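Local coordinates for glucokinase (PDB 3VGL), which probably catalyses the ATP-dependent phosphorylation of D-glucose to D-glucose 6-phosphate, as a glucokinase of the ROK family, at residues 40-45 / 93-98; 5-10 / 58-63; 155-160 / 172-177. All coordinates share one frame; numbering follows the deposited sequence.

Interaction 1: residues 40-45 / 93-98; sequences IVDAIC and EQRVGL
Arg-95 reaches from helix 88-96 to Asp-42 on helix 37-52, and their salt bridge makes up the polar part of this contact. Both terminal nitrogens of the arginine converge on a single carboxylate oxygen: Arg-95 NH1 lies 2.7 Å and Arg-95 NH2 2.9 Å from Asp-42 OD1. The oxygen sits at the guanidinium edge, practically in its plane, while the carboxylate itself is turned 68° against that plane. NH1 meets OD1 nearly in line with the C-O bond, whereas NH2 comes to its anti side, tilted from the carboxylate plane. With two donors sharing one acceptor, neither bond is straight; the better one, from NH1, has an N-H...O angle of 151°. CB of Asp-42 leaves its helix pointing away from helix 88-96, and the carboxylate returns to meet the arginine.

Van der Waals contacts also surround the guanidinium and reach CB of the arginine. Its chain bends at chi3 (70°), which places NE beside Cys-45. SG of Cys-45 lies over one guanidinium face, 3.7 Å from Arg-95 NE, and also touches Arg-95 CB at 3.8 Å. Val-41 sends in its CG1 branch, which comes obliquely to within 3.6 Å of Arg-95 NH1. On the apolar side, Cys-45 SG meets Val-96 CG1 at 4.0 Å, where the two backbones draw nearest, with CA of Cys-45 and CA of Val-96 6.7 Å apart.

Asp-42 and Arg-95 are exposed, so the charged pair lies at the surface; deeper between the helices, Ile-44 packs on Leu-88 and Val-92. Helix 88-96 stops just after Val-96, at Gly-97 with its positive phi. The arrangement is a helix-helix contact on the mixed sheet of the actin-like ATPase fold, joining the helix before strand 57-64 to the helix before strand 100-104.

Interaction 2: residues 5-10 / 58-63; sequences IGVDIG and EAVGIG. With ANP (phosphoaminophosphonic acid-adenylate ester), chain E.
Strands 3-9 and 57-64 are parallel neighbours in the mixed sheet of an actin-like ATPase domain, and here Ile-5 to Ile-9 pair with Ala-59 to Gly-63. Five backbone hydrogen bonds cross the gap. Ile-5 N gives to Ala-59 O at 2.9 Å, and Ile-5 O receives Gly-61 N at 2.8 Å. The pattern repeats two residues on, where Val-7 N gives to Gly-61 O and Val-7 O takes Gly-63 N at 2.7 Å. Ile-9 N closes the series on Gly-63 O. CA-H...O contacts fill the intervening places, such as Gly-6 CA to Gly-61 O at 3.3 Å. The strands run 19° from exactly parallel.

This pairing joins the first strand of the fold to the fourth, and helix 37-52 covers the face that carries Ile-5, Val-7, Val-60 and Ile-62. On it, Val-7 CG2 touches Val-60 CG1 at 4.0 Å. Tighter still is Ile-9 CD1 against Ile-62 CG2 at 3.5 Å, shorter than usual for two carbons. Ile-62 has CG2 anti to its backbone N (chi1 -72° for CG1), which points that branch toward Ile-9, two residues on from its bridge partner Val-7.

On the other face Gly-6, Gly-61 and Gly-63 present bare backbone beside Asp-8. At the end of strand 3-9 the chain enters the nucleotide pocket: Gly-10 C approaches O2B of the ATP analogue to 3.4 Å, and a CB on Gly-10 would clash with the imido nitrogen N3B on PB. Hydrogen bonds to the analogue come from elsewhere, among them Lys-13 NZ and Thr-12 N.

Interaction 3: residues 155-160 / 172-177; sequences FGHIRV and QGCWEQ. With ZN (zinc ion), chain B; BGC (beta-D-glucopyranose), chain D.
The His-157 imidazole works through its edge: ND1 binds zinc at 2.1 Å, NE2 donates to O2 of glucose at 2.9 Å, and Cys-174 SG lies near the ring plane. Glu-176 OE1 approaches the same ring obliquely, 3.7 Å from His-157 CE1. At the Trp-175 indole, Phe-155 O sits at the edge, 3.4 Å from Trp-175 CE3, and Val-160 CG1 comes in obliquely; Trp-175 NE1 bonds Trp-239 O.

Cys-174 SG holds the zinc at 2.3 Å, and Cys-167 and Cys-169 complete its shell. Backbone bonds fasten the two segments: Glu-176 N to Gly-156 O, Trp-175 N to Ile-158 O (2.8 Å) and Val-160 N to Gly-173 O.

Glu-176 OE1 accepts from O1 of glucose at 2.6 Å and from Leu-134 N, while OE2 takes Asn-80 ND2. An alanine at Glu-176 would probably leave the sugar's O1 without its acceptor and these two donors without their carboxylate. Zinc on ND1 probably fixes the turn of the imidazole whose NE2 reaches glucose, as a second-shell support of a sugar-binding residue. This HC3 zinc site beside the glucose pocket is characteristic of ROK-family sugar kinases.

In the fold
Interactions 1 and 2 are layers of one domain, their centres 10 Å apart. Ile-44 CD1 of helix 37-52 packs on Ile-9 CD1 of strand 3-9 at 3.5 Å, and Leu-98 CD1 meets Val-60 CG2 at 4.0 Å, so helix 37-52 and the loop after helix 88-96 pack on the paired strands. Interaction 3 lies across the chain's centre from interaction 2, with nearest atoms about 10 Å apart and no direct touch; its centre is about 32 Å from that of interaction 1. Bound ligands occupy the ground between: Gly-10 of interaction 2 meets the ATP analogue, while His-157 and Glu-176 of interaction 3 hold glucose. Interaction 1 stays away from both ligands.

Interaction 1: residues 40-45 / 93-98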
loop_
_atom_site.group_PDB
_atom_site.type_symbol
_atom_site.label_atom_id
_atom_site.label_comp_id
_atom_site.label_asym_id
_atom_site.label_seq_id
_atom_site.Cartn_x
_atom_site.Cartn_y
_atom_site.Cartn_z
ATOM N N ILE A 40 14.531 -35.046 -2.410
ATOM C CA ILE A 40 15.605 -34.083 -2.724
ATOM C C ILE A 40 16.988 -34.658 -2.422
ATOM O O ILE A 40 17.909 -34.493 -3.218
ATOM C CB ILE A 40 15.404 -32.705 -2.014
ATOM C CG1 ILE A 40 14.199 -31.987 -2.623
ATOM C CG2 ILE A 40 16.686 -31.829 -2.121
ATOM C CD1 ILE A 40 13.665 -30.839 -1.765
ATOM N N VAL A 41 17.145 -35.349 -1.293
ATOM C CA VAL A 41 18.443 -35.979 -1.022
ATOM C C VAL A 41 18.793 -37.006 -2.105
ATOM O O VAL A 41 19.926 -37.028 -2.590
ATOM C CB VAL A 41 18.554 -36.570 0.407
ATOM C CG1 VAL A 41 19.899 -37.304 0.600
ATOM C CG2 VAL A 41 18.395 -35.478 1.461
ATOM N N ASP A 42 17.817 -37.817 -2.522
ATOM C CA ASP A 42 18.018 -38.762 -3.629
ATOM C C ASP A 42 18.478 -38.051 -4.904
ATOM O O ASP A 42 19.414 -38.502 -5.557
ATOM C CB ASP A 42 16.739 -39.546 -3.942
ATOM C CG ASP A 42 16.378 -40.573 -2.868
ATOM O OD1 ASP A 42 17.217 -40.911 -2.006
ATOM O OD2 ASP A 42 15.234 -41.059 -2.907
ATOM N N ALA A 43 17.806 -36.942 -5.245
ATOM C CA ALA A 43 18.121 -36.164 -6.438
ATOM C C ALA A 43 19.500 -35.517 -6.360
ATOM O O ALA A 43 20.200 -35.431 -7.367
ATOM C CB ALA A 43 17.054 -35.100 -6.673
ATOM N N ILE A 44 19.881 -35.049 -5.171
ATOM C CA ILE A 44 21.234 -34.507 -4.969
ATOM C C ILE A 44 22.270 -35.580 -5.253
ATOM O O ILE A 44 23.263 -35.331 -5.929
ATOM C CB ILE A 44 21.461 -33.970 -3.550
ATOM C CG1 ILE A 44 20.590 -32.737 -3.296
ATOM C CG2 ILE A 44 22.940 -33.638 -3.311
ATOM C CD1 ILE A 44 20.492 -32.365 -1.823
ATOM N N CYS A 45 22.030 -36.777 -4.737
ATOM C CA CYS A 45 22.940 -37.886 -4.989
ATOM C C CYS A 45 23.030 -38.238 -6.475
ATOM O O CYS A 45 24.132 -38.492 -6.989
ATOM C CB CYS A 45 22.530 -39.084 -4.137
ATOM S SG CYS A 45 22.851 -38.775 -2.395
ATOM N N GLU A 93 26.612 -36.018 3.148
ATOM C CA GLU A 93 27.958 -36.539 3.447
ATOM C C GLU A 93 27.920 -38.037 3.639
ATOM O O GLU A 93 28.765 -38.762 3.112
ATOM C CB GLU A 93 28.578 -35.870 4.675
ATOM C CG GLU A 93 29.292 -34.593 4.323
ATOM C CD GLU A 93 30.066 -33.969 5.466
ATOM O OE1 GLU A 93 29.914 -34.393 6.636
ATOM O OE2 GLU A 93 30.827 -33.026 5.180
ATOM N N GLN A 94 26.920 -38.508 4.370
ATOM C CA GLN A 94 26.860 -39.932 4.662
ATOM C C GLN A 94 26.538 -40.753 3.401
ATOM O O GLN A 94 26.942 -41.911 3.297
ATOM C CB GLN A 94 25.931 -40.210 5.853
ATOM C CG GLN A 94 24.476 -40.409 5.521
ATOM C CD GLN A 94 24.088 -41.879 5.340
ATOM O OE1 GLN A 94 22.922 -42.191 5.088
ATOM N NE2 GLN A 94 25.058 -42.781 5.473
ATOM N N ARG A 95 25.872 -40.140 2.421
ATOM C CA ARG A 95 25.550 -40.843 1.171
ATOM C C ARG A 95 26.556 -40.730 0.018
ATOM O O ARG A 95 26.734 -41.695 -0.732
ATOM C CB ARG A 95 24.142 -40.511 0.703
ATOM C CG ARG A 95 23.108 -41.341 1.434
ATOM C CD ARG A 95 21.725 -41.001 1.008
ATOM N NE ARG A 95 21.434 -41.448 -0.351
ATOM C CZ ARG A 95 20.240 -41.309 -0.918
ATOM N NH1 ARG A 95 19.252 -40.758 -0.230
ATOM N NH2 ARG A 95 20.033 -41.722 -2.160
ATOM N N VAL A 96 27.212 -39.580 -0.126
ATOM C CA VAL A 96 28.209 -39.418 -1.195
ATOM C C VAL A 96 29.642 -39.738 -0.745
ATOM O O VAL A 96 30.496 -40.035 -1.574
ATOM C CB VAL A 96 28.142 -38.023 -1.922
ATOM C CG1 VAL A 96 26.720 -37.718 -2.393
ATOM C CG2 VAL A 96 28.684 -36.891 -1.043
ATOM N N GLY A 97 29.897 -39.663 0.561
ATOM C CA GLY A 97 31.217 -39.987 1.107
ATOM C C GLY A 97 32.289 -38.960 0.792
ATOM O O GLY A 97 33.477 -39.278 0.759
ATOM N N LEU A 98 31.857 -37.721 0.559
ATOM C CA LEU A 98 32.759 -36.597 0.325
ATOM C C LEU A 98 32.388 -35.478 1.301
ATOM O O LEU A 98 31.239 -35.425 1.751
ATOM C CB LEU A 98 32.633 -36.098 -1.121
ATOM C CG LEU A 98 33.168 -36.954 -2.280
ATOM C CD1 LEU A 98 32.697 -36.374 -3.603
ATOM C CD2 LEU A 98 34.676 -37.055 -2.250
#

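Interaction 2: residues 5-10 / 58-63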
loop_
_atom_site.group_PDB
_atom_site.type_symbol
_atom_site.label_atom_id
_atom_site.label_comp_id
_atom_site.label_asym_id
_atom_site.label_seq_id
_atom_site.Cartn_x
_atom_site.Cartn_y
_atom_site.Cartn_z
ATOM N N ILE A 5 32.449 -30.385 -6.857
ATOM C CA ILE A 5 31.145 -30.332 -7.481
ATOM C C ILE A 5 30.336 -29.237 -6.811
ATOM O O ILE A 5 30.374 -29.115 -5.600
ATOM C CB ILE A 5 30.393 -31.690 -7.320
ATOM C CG1 ILE A 5 30.942 -32.720 -8.311
ATOM C CG2 ILE A 5 28.865 -31.512 -7.486
ATOM C CD1 ILE A 5 30.092 -32.894 -9.563
ATOM N N GLY A 6 29.651 -28.425 -7.612
ATOM C CA GLY A 6 28.633 -27.505 -7.068
ATOM C C GLY A 6 27.250 -28.040 -7.406
ATOM O O GLY A 6 27.025 -28.536 -8.512
ATOM N N VAL A 7 26.310 -27.954 -6.451
ATOM C CA VAL A 7 24.921 -28.360 -6.673
ATOM C C VAL A 7 23.999 -27.212 -6.256
ATOM O O VAL A 7 24.000 -26.818 -5.084
ATOM C CB VAL A 7 24.521 -29.615 -5.826
ATOM C CG1 VAL A 7 23.118 -30.126 -6.227
ATOM C CG2 VAL A 7 25.552 -30.727 -5.977
ATOM N N ASP A 8 23.238 -26.666 -7.203
ATOM C CA ASP A 8 22.313 -25.568 -6.889
ATOM C C ASP A 8 20.935 -26.186 -6.792
ATOM O O ASP A 8 20.435 -26.759 -7.767
ATOM C CB ASP A 8 22.380 -24.509 -8.011
ATOM C CG ASP A 8 21.513 -23.282 -7.721
ATOM O OD1 ASP A 8 20.319 -23.435 -7.360
ATOM O OD2 ASP A 8 22.034 -22.153 -7.862
ATOM N N ILE A 9 20.337 -26.122 -5.598
ATOM C CA ILE A 9 18.998 -26.662 -5.391
ATOM C C ILE A 9 18.006 -25.525 -5.244
ATOM O O ILE A 9 17.974 -24.835 -4.208
ATOM C CB ILE A 9 18.898 -27.558 -4.157
ATOM C CG1 ILE A 9 19.905 -28.691 -4.276
ATOM C CG2 ILE A 9 17.479 -28.151 -4.047
ATOM C CD1 ILE A 9 20.512 -29.079 -2.955
ATOM N N GLY A 10 17.218 -25.333 -6.293
ATOM C CA GLY A 10 16.213 -24.255 -6.293
ATOM C C GLY A 10 14.811 -24.813 -6.133
ATOM O O GLY A 10 14.610 -26.022 -6.087
ATOM N N GLU A 58 36.788 -33.761 -5.226
ATOM C CA GLU A 58 37.331 -33.641 -3.869
ATOM C C GLU A 58 36.300 -33.246 -2.798
ATOM O O GLU A 58 36.440 -33.596 -1.618
ATOM C CB GLU A 58 38.429 -32.587 -3.892
ATOM C CG GLU A 58 39.450 -32.687 -2.787
ATOM C CD GLU A 58 40.855 -32.391 -3.292
ATOM O OE1 GLU A 58 41.066 -31.304 -3.873
ATOM O OE2 GLU A 58 41.749 -33.245 -3.111
ATOM N N ALA A 59 35.277 -32.499 -3.206
ATOM C CA ALA A 59 34.277 -32.006 -2.263
ATOM C C ALA A 59 33.008 -31.646 -3.004
ATOM O O ALA A 59 33.028 -31.503 -4.221
ATOM C CB ALA A 59 34.804 -30.769 -1.526
ATOM N N VAL A 60 31.928 -31.450 -2.251
ATOM C CA VAL A 60 30.621 -31.040 -2.796
ATOM C C VAL A 60 30.179 -29.759 -2.089
ATOM O O VAL A 60 30.141 -29.707 -0.860
ATOM C CB VAL A 60 29.535 -32.151 -2.620
ATOM C CG1 VAL A 60 28.168 -31.688 -3.117
ATOM C CG2 VAL A 60 29.927 -33.452 -3.353
ATOM N N GLY A 61 29.866 -28.724 -2.866
ATOM C CA GLY A 61 29.226 -27.520 -2.313
ATOM C C GLY A 61 27.786 -27.480 -2.772
ATOM O O GLY A 61 27.504 -27.620 -3.958
ATOM N N ILE A 62 26.871 -27.238 -1.832
ATOM C CA ILE A 62 25.459 -27.147 -2.123
ATOM C C ILE A 62 25.049 -25.695 -1.941
ATOM O O ILE A 62 25.341 -25.106 -0.891
ATOM C CB ILE A 62 24.662 -28.033 -1.142
ATOM C CG1 ILE A 62 24.881 -29.513 -1.471
ATOM C CG2 ILE A 62 23.169 -27.661 -1.180
ATOM C CD1 ILE A 62 24.344 -30.474 -0.404
ATOM N N GLY A 63 24.428 -25.119 -2.969
ATOM C CA GLY A 63 23.734 -23.814 -2.831
ATOM C C GLY A 63 22.252 -24.123 -2.702
ATOM O O GLY A 63 21.633 -24.561 -3.671
HETATM P PB ANP E . 15.229 -22.205 -9.495
HETATM O O1B ANP E . 14.463 -21.118 -8.734
HETATM O O2B ANP E . 14.722 -23.607 -9.319
HETATM N N3B ANP E . 16.876 -22.175 -9.018
HETATM P PA ANP E . 15.221 -20.594 -11.934
HETATM O O1A ANP E . 15.348 -21.022 -13.399
HETATM O O2A ANP E . 16.244 -19.685 -11.326
HETATM O O3A ANP E . 15.063 -21.949 -11.070
HETATM O "O5'" ANP E . 13.785 -19.908 -11.696
HETATM C "C5'" ANP E . 12.570 -20.526 -12.133
HETATM C "C4'" ANP E . 11.531 -19.456 -12.390
HETATM O "O4'" ANP E . 12.059 -18.456 -13.273
HETATM C "C3'" ANP E . 10.328 -20.051 -13.079
HETATM O "O3'" ANP E . 9.205 -19.228 -12.752
HETATM C "C2'" ANP E . 10.693 -19.869 -14.530
HETATM O "O2'" ANP E . 9.550 -19.836 -15.367
HETATM C "C1'" ANP E . 11.442 -18.545 -14.555
HETATM N N9 ANP E . 12.546 -18.569 -15.532
HETATM C C8 ANP E . 13.659 -19.323 -15.503
HETATM N N7 ANP E . 14.454 -19.052 -16.587
HETATM C C5 ANP E . 13.824 -18.089 -17.282
HETATM C C6 ANP E . 14.063 -17.328 -18.541
HETATM N N6 ANP E . 15.185 -17.533 -19.279
HETATM N N1 ANP E . 13.141 -16.405 -18.893
HETATM C C2 ANP E . 12.006 -16.162 -18.194
HETATM N N3 ANP E . 11.723 -16.829 -17.051
HETATM C C4 ANP E . 12.574 -17.767 -16.589
#

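Interaction 3: residues 155-160 / 172-177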
loop_
_atom_site.group_PDB
_atom_site.type_symbol
_atom_site.label_atom_id
_atom_site.label_comp_id
_atom_site.label_asym_id
_atom_site.label_seq_id
_atom_site.Cartn_x
_atom_site.Cartn_y
_atom_site.Cartn_z
ATOM N N PHE A 155 16.702 -11.114 0.999
ATOM C CA PHE A 155 16.056 -9.928 0.442
ATOM C C PHE A 155 14.636 -10.213 -0.067
ATOM O O PHE A 155 13.780 -9.308 -0.136
ATOM C CB PHE A 155 16.832 -9.413 -0.780
ATOM C CG PHE A 155 18.272 -9.043 -0.516
ATOM C CD1 PHE A 155 18.737 -8.709 0.759
ATOM C CD2 PHE A 155 19.144 -8.957 -1.597
ATOM C CE1 PHE A 155 20.092 -8.338 0.950
ATOM C CE2 PHE A 155 20.473 -8.600 -1.425
ATOM C CZ PHE A 155 20.957 -8.296 -0.156
ATOM N N GLY A 156 14.383 -11.474 -0.415
ATOM C CA GLY A 156 13.077 -11.854 -0.964
ATOM C C GLY A 156 11.929 -11.636 -0.012
ATOM O O GLY A 156 10.786 -11.561 -0.429
ATOM N N HIS A 157 12.246 -11.518 1.289
ATOM C CA HIS A 157 11.196 -11.390 2.301
ATOM C C HIS A 157 11.177 -10.049 3.004
ATOM O O HIS A 157 10.527 -9.875 4.031
ATOM C CB HIS A 157 11.250 -12.597 3.267
ATOM C CG HIS A 157 11.307 -13.877 2.521
ATOM N ND1 HIS A 157 10.211 -14.385 1.852
ATOM C CD2 HIS A 157 12.369 -14.661 2.190
ATOM C CE1 HIS A 157 10.587 -15.467 1.184
ATOM N NE2 HIS A 157 11.886 -15.653 1.369
ATOM N N ILE A 158 11.835 -9.069 2.392
ATOM C CA ILE A 158 11.635 -7.666 2.793
ATOM C C ILE A 158 10.221 -7.288 2.361
ATOM O O ILE A 158 9.781 -7.643 1.271
ATOM C CB ILE A 158 12.636 -6.744 2.040
ATOM C CG1 ILE A 158 14.065 -7.045 2.520
ATOM C CG2 ILE A 158 12.284 -5.254 2.231
ATOM C CD1 ILE A 158 15.091 -6.530 1.491
ATOM N N ARG A 159 9.492 -6.582 3.205
ATOM C CA ARG A 159 8.087 -6.258 2.903
ATOM C C ARG A 159 8.039 -5.013 2.044
ATOM O O ARG A 159 8.435 -3.913 2.484
ATOM C CB ARG A 159 7.322 -6.006 4.195
ATOM C CG ARG A 159 5.856 -5.741 3.930
ATOM C CD ARG A 159 5.082 -5.410 5.194
ATOM N NE ARG A 159 5.432 -4.090 5.725
ATOM C CZ ARG A 159 4.801 -3.515 6.739
ATOM N NH1 ARG A 159 5.206 -2.328 7.192
ATOM N NH2 ARG A 159 3.742 -4.116 7.280
ATOM N N VAL A 160 7.592 -5.186 0.820
ATOM C CA VAL A 160 7.475 -4.059 -0.102
ATOM C C VAL A 160 6.049 -3.527 -0.195
ATOM O O VAL A 160 5.881 -2.341 -0.507
ATOM C CB VAL A 160 8.063 -4.349 -1.511
ATOM C CG1 VAL A 160 9.559 -4.666 -1.388
ATOM C CG2 VAL A 160 7.330 -5.461 -2.241
ATOM N N GLN A 172 3.170 -11.534 4.398
ATOM C CA GLN A 172 2.531 -10.867 3.257
ATOM C C GLN A 172 3.390 -9.739 2.733
ATOM O O GLN A 172 4.039 -9.018 3.501
ATOM C CB GLN A 172 1.206 -10.236 3.709
ATOM C CG GLN A 172 0.062 -11.220 3.818
ATOM C CD GLN A 172 -1.191 -10.557 4.328
ATOM O OE1 GLN A 172 -1.826 -9.737 3.622
ATOM N NE2 GLN A 172 -1.562 -10.879 5.559
ATOM N N GLY A 173 3.323 -9.546 1.424
ATOM C CA GLY A 173 3.913 -8.352 0.794
ATOM C C GLY A 173 5.393 -8.430 0.495
ATOM O O GLY A 173 6.011 -7.423 0.140
ATOM N N CYS A 174 5.962 -9.611 0.656
ATOM C CA CYS A 174 7.390 -9.836 0.386
ATOM C C CYS A 174 7.818 -9.481 -1.032
ATOM O O CYS A 174 7.105 -9.742 -2.036
ATOM C CB CYS A 174 7.683 -11.300 0.624
ATOM S SG CYS A 174 7.413 -11.839 2.300
ATOM N N TRP A 175 9.014 -8.892 -1.128
ATOM C CA TRP A 175 9.570 -8.526 -2.424
ATOM C C TRP A 175 9.489 -9.664 -3.462
ATOM O O TRP A 175 9.160 -9.433 -4.620
ATOM C CB TRP A 175 11.017 -8.029 -2.238
ATOM C CG TRP A 175 11.622 -7.363 -3.453
ATOM C CD1 TRP A 175 10.961 -6.786 -4.523
ATOM C CD2 TRP A 175 13.004 -7.113 -3.647
ATOM N NE1 TRP A 175 11.881 -6.248 -5.401
ATOM C CE2 TRP A 175 13.139 -6.422 -4.873
ATOM C CE3 TRP A 175 14.152 -7.417 -2.899
ATOM C CZ2 TRP A 175 14.391 -6.042 -5.390
ATOM C CZ3 TRP A 175 15.399 -7.022 -3.399
ATOM C CH2 TRP A 175 15.502 -6.352 -4.642
ATOM N N GLU A 176 9.753 -10.890 -3.043
ATOM C CA GLU A 176 9.782 -11.971 -4.018
ATOM C C GLU A 176 8.435 -12.246 -4.675
ATOM O O GLU A 176 8.391 -12.789 -5.783
ATOM C CB GLU A 176 10.410 -13.231 -3.434
ATOM C CG GLU A 176 9.513 -14.190 -2.779
ATOM C CD GLU A 176 10.208 -15.564 -2.556
ATOM O OE1 GLU A 176 11.438 -15.596 -2.424
ATOM O OE2 GLU A 176 9.495 -16.594 -2.508
ATOM N N GLN A 177 7.328 -11.850 -4.037
ATOM C CA GLN A 177 6.014 -12.010 -4.685
ATOM C C GLN A 177 5.799 -11.033 -5.833
ATOM O O GLN A 177 4.905 -11.249 -6.644
ATOM C CB GLN A 177 4.875 -11.882 -3.656
ATOM C CG GLN A 177 4.927 -12.976 -2.591
ATOM C CD GLN A 177 4.908 -14.346 -3.217
ATOM O OE1 GLN A 177 4.126 -14.612 -4.168
ATOM N NE2 GLN A 177 5.777 -15.219 -2.730
HETATM ZN ZN ZN B . 8.162 -13.995 2.157
HETATM C C2 BGC D . 14.511 -18.111 -0.186
HETATM C C3 BGC D . 15.999 -17.789 -0.301
HETATM C C4 BGC D . 16.552 -18.175 -1.674
HETATM C C5 BGC D . 15.658 -17.549 -2.731
HETATM C C6 BGC D . 16.108 -17.905 -4.151
HETATM C C1 BGC D . 13.780 -17.445 -1.347
HETATM O O1 BGC D . 12.422 -17.789 -1.350
HETATM O O2 BGC D . 14.036 -17.521 1.039
HETATM O O3 BGC D . 16.722 -18.449 0.692
HETATM O O4 BGC D . 17.861 -17.653 -1.814
HETATM O O5 BGC D . 14.307 -17.954 -2.571
HETATM O O6 BGC D . 16.093 -19.309 -4.351
#